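Local coordinates for protein histone-lysine N-methyltransferase family member SUVH9 (Arabidopsis thaliana, PDB 4NJ5) that probably binds methylated DNA and helps recruit RNA polymerase V to chromatin for gene silencing, while lacking histone methyltransferase activity of its own, at residues 24-29 against 56-61. Residues are numbered along the deposited sequence; the frame is centred on the assembly and turned at random.
Sequences DSLRMF and SMMRDC
L26 reaches across from helix 8-35 and sets its two methyls against M57 and M58 of helix 46-60. CD1 fits against the inner ends of both methionines: L26 CD1 lies 3.9 Å from M57 CB and 4.0 Å from M58 CG. The other branch deals with the far end of M57, where L26 CD2 is 4.0 Å from the methyl CE and 4.2 Å from SD. Beyond the M57 CB that meets CD1, the extended run to SD brings the sulfur to CD2, and the bend at chi3 (66°) then lays CE against the same methyl. M58 behaves differently: only its CG meets L26, and the rest of the chain runs on past the leucine, antiparallel to it, packing on T19, I22 and Y23 earlier in helix 8-35.

Helices 8-35 and 46-60 are the first two of the chain and make a helix-loop-helix pair; part of the link between them is not modelled. The later half of helix 8-35 meets the last turn of helix 46-60 through apolar contact alone; no hydrogen bond passes between 24-29 and 56-61. L26 also touches A54, one turn back on helix 46-60, while M57 reaches on to L30.

L26 and M58 are buried, whereas M57 is partly exposed. On the solvent side, R59 and D60 make their own salt bridge, R59 NH1 to D60 OD1 at 3.2 Å, without touching 24-29. The buried counterpart is on the other helix: R27 grips D24 OD1 side-on through NE and NH2, the latter at 2.9 Å, with the carboxylate oxygen in the guanidinium plane. D24 OD2 is hydrogen-bonded to N493 ND2, tying this helix to the SET region.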
loop_
_atom_site.group_PDB
_atom_site.type_symbol
_atom_site.label_atom_id
_atom_site.label_comp_id
_atom_site.label_asym_id
_atom_site.label_seq_id
_atom_site.Cartn_x
_atom_site.Cartn_y
_atom_site.Cartn_z
ATOM N N ASP A 24 4.570 -9.802 -1.391
ATOM C CA ASP A 24 3.302 -9.723 -0.666
ATOM C C ASP A 24 2.363 -10.903 -0.952
ATOM O O ASP A 24 1.674 -11.388 -0.041
ATOM C CB ASP A 24 2.607 -8.379 -0.915
ATOM C CG ASP A 24 3.212 -7.252 -0.091
ATOM O OD1 ASP A 24 3.571 -7.501 1.080
ATOM O OD2 ASP A 24 3.332 -6.121 -0.613
ATOM N N SER A 25 2.344 -11.375 -2.199
ATOM C CA SER A 25 1.553 -12.562 -2.521
ATOM C C SER A 25 2.037 -13.782 -1.740
ATOM O O SER A 25 1.232 -14.549 -1.206
ATOM C CB SER A 25 1.590 -12.859 -4.019
ATOM O OG SER A 25 1.001 -11.802 -4.749
ATOM N N LEU A 26 3.356 -13.949 -1.677
ATOM C CA LEU A 26 3.961 -15.065 -0.956
ATOM C C LEU A 26 3.620 -15.009 0.533
ATOM O O LEU A 26 3.188 -16.012 1.117
ATOM C CB LEU A 26 5.478 -15.062 -1.143
ATOM C CG LEU A 26 6.202 -16.399 -1.311
ATOM C CD1 LEU A 26 7.651 -16.242 -0.875
ATOM C CD2 LEU A 26 5.528 -17.523 -0.534
ATOM N N ARG A 27 3.827 -13.842 1.142
ATOM C CA ARG A 27 3.433 -13.636 2.532
ATOM C C ARG A 27 1.996 -14.079 2.750
ATOM O O ARG A 27 1.712 -14.903 3.625
ATOM C CB ARG A 27 3.548 -12.163 2.921
ATOM C CG ARG A 27 4.879 -11.741 3.497
ATOM C CD ARG A 27 4.726 -10.446 4.289
ATOM N NE ARG A 27 3.875 -9.475 3.603
ATOM C CZ ARG A 27 2.635 -9.166 3.976
ATOM N NH1 ARG A 27 2.094 -9.750 5.038
ATOM N NH2 ARG A 27 1.936 -8.273 3.285
ATOM N N MET A 28 1.094 -13.530 1.939
ATOM C CA MET A 28 -0.324 -13.836 2.079
ATOM C C MET A 28 -0.594 -15.334 1.946
ATOM O O MET A 28 -1.453 -15.881 2.637
ATOM C CB MET A 28 -1.153 -13.030 1.075
ATOM C CG MET A 28 -1.211 -11.542 1.404
ATOM S SD MET A 28 -2.049 -10.562 0.145
ATOM C CE MET A 28 -3.680 -11.310 0.175
ATOM N N PHE A 29 0.159 -15.997 1.075
ATOM C CA PHE A 29 0.004 -17.435 0.888
ATOM C C PHE A 29 0.414 -18.224 2.126
ATOM O O PHE A 29 -0.282 -19.154 2.534
ATOM C CB PHE A 29 0.808 -17.919 -0.316
ATOM C CG PHE A 29 0.863 -19.415 -0.437
ATOM C CD1 PHE A 29 -0.235 -20.126 -0.898
ATOM C CD2 PHE A 29 2.010 -20.113 -0.084
ATOM C CE1 PHE A 29 -0.193 -21.503 -1.007
ATOM C CE2 PHE A 29 2.060 -21.493 -0.190
ATOM C CZ PHE A 29 0.957 -22.190 -0.654
ATOM N N SER A 56 13.155 -15.326 3.095
ATOM C CA SER A 56 14.144 -16.395 2.916
ATOM C C SER A 56 13.837 -17.261 1.693
ATOM O O SER A 56 14.744 -17.696 0.969
ATOM C CB SER A 56 14.242 -17.267 4.172
ATOM O OG SER A 56 13.094 -18.085 4.320
ATOM N N MET A 57 12.550 -17.509 1.472
ATOM C CA MET A 57 12.110 -18.237 0.290
ATOM C C MET A 57 12.447 -17.478 -0.987
ATOM O O MET A 57 12.866 -18.077 -1.974
ATOM C CB MET A 57 10.610 -18.513 0.349
ATOM C CG MET A 57 10.221 -19.541 1.386
ATOM S SD MET A 57 8.444 -19.808 1.411
ATOM C CE MET A 57 8.189 -20.531 -0.208
ATOM N N MET A 58 12.266 -16.165 -0.975
ATOM C CA MET A 58 12.635 -15.385 -2.150
ATOM C C MET A 58 14.147 -15.332 -2.332
ATOM O O MET A 58 14.640 -15.212 -3.454
ATOM C CB MET A 58 12.035 -13.982 -2.100
ATOM C CG MET A 58 10.555 -13.973 -2.420
ATOM S SD MET A 58 9.882 -12.315 -2.514
ATOM C CE MET A 58 10.711 -11.688 -3.966
ATOM N N ARG A 59 14.878 -15.432 -1.229
ATOM C CA ARG A 59 16.329 -15.456 -1.296
ATOM C C ARG A 59 16.801 -16.731 -1.977
ATOM O O ARG A 59 17.700 -16.696 -2.818
ATOM C CB ARG A 59 16.945 -15.360 0.096
ATOM C CG ARG A 59 18.463 -15.335 0.077
ATOM C CD ARG A 59 19.024 -15.851 1.383
ATOM N NE ARG A 59 18.394 -17.111 1.766
ATOM C CZ ARG A 59 17.982 -17.393 2.996
ATOM N NH1 ARG A 59 17.418 -18.563 3.259
ATOM N NH2 ARG A 59 18.137 -16.501 3.966
ATOM N N ASP A 60 16.192 -17.857 -1.614
ATOM C CA ASP A 60 16.563 -19.136 -2.214
ATOM C C ASP A 60 16.274 -19.189 -3.716
ATOM O O ASP A 60 16.920 -19.940 -4.446
ATOM C CB ASP A 60 15.856 -20.295 -1.506
ATOM C CG ASP A 60 16.174 -20.357 -0.027
ATOM O OD1 ASP A 60 17.307 -19.997 0.358
ATOM O OD2 ASP A 60 15.285 -20.765 0.753
ATOM N N CYS A 61 15.309 -18.394 -4.176
ATOM C CA CYS A 61 14.939 -18.386 -5.592
ATOM C C CYS A 61 15.659 -17.306 -6.390
ATOM O O CYS A 61 15.269 -17.008 -7.523
ATOM C CB CYS A 61 13.429 -18.204 -5.757
ATOM S SG CYS A 61 12.433 -19.551 -5.101
#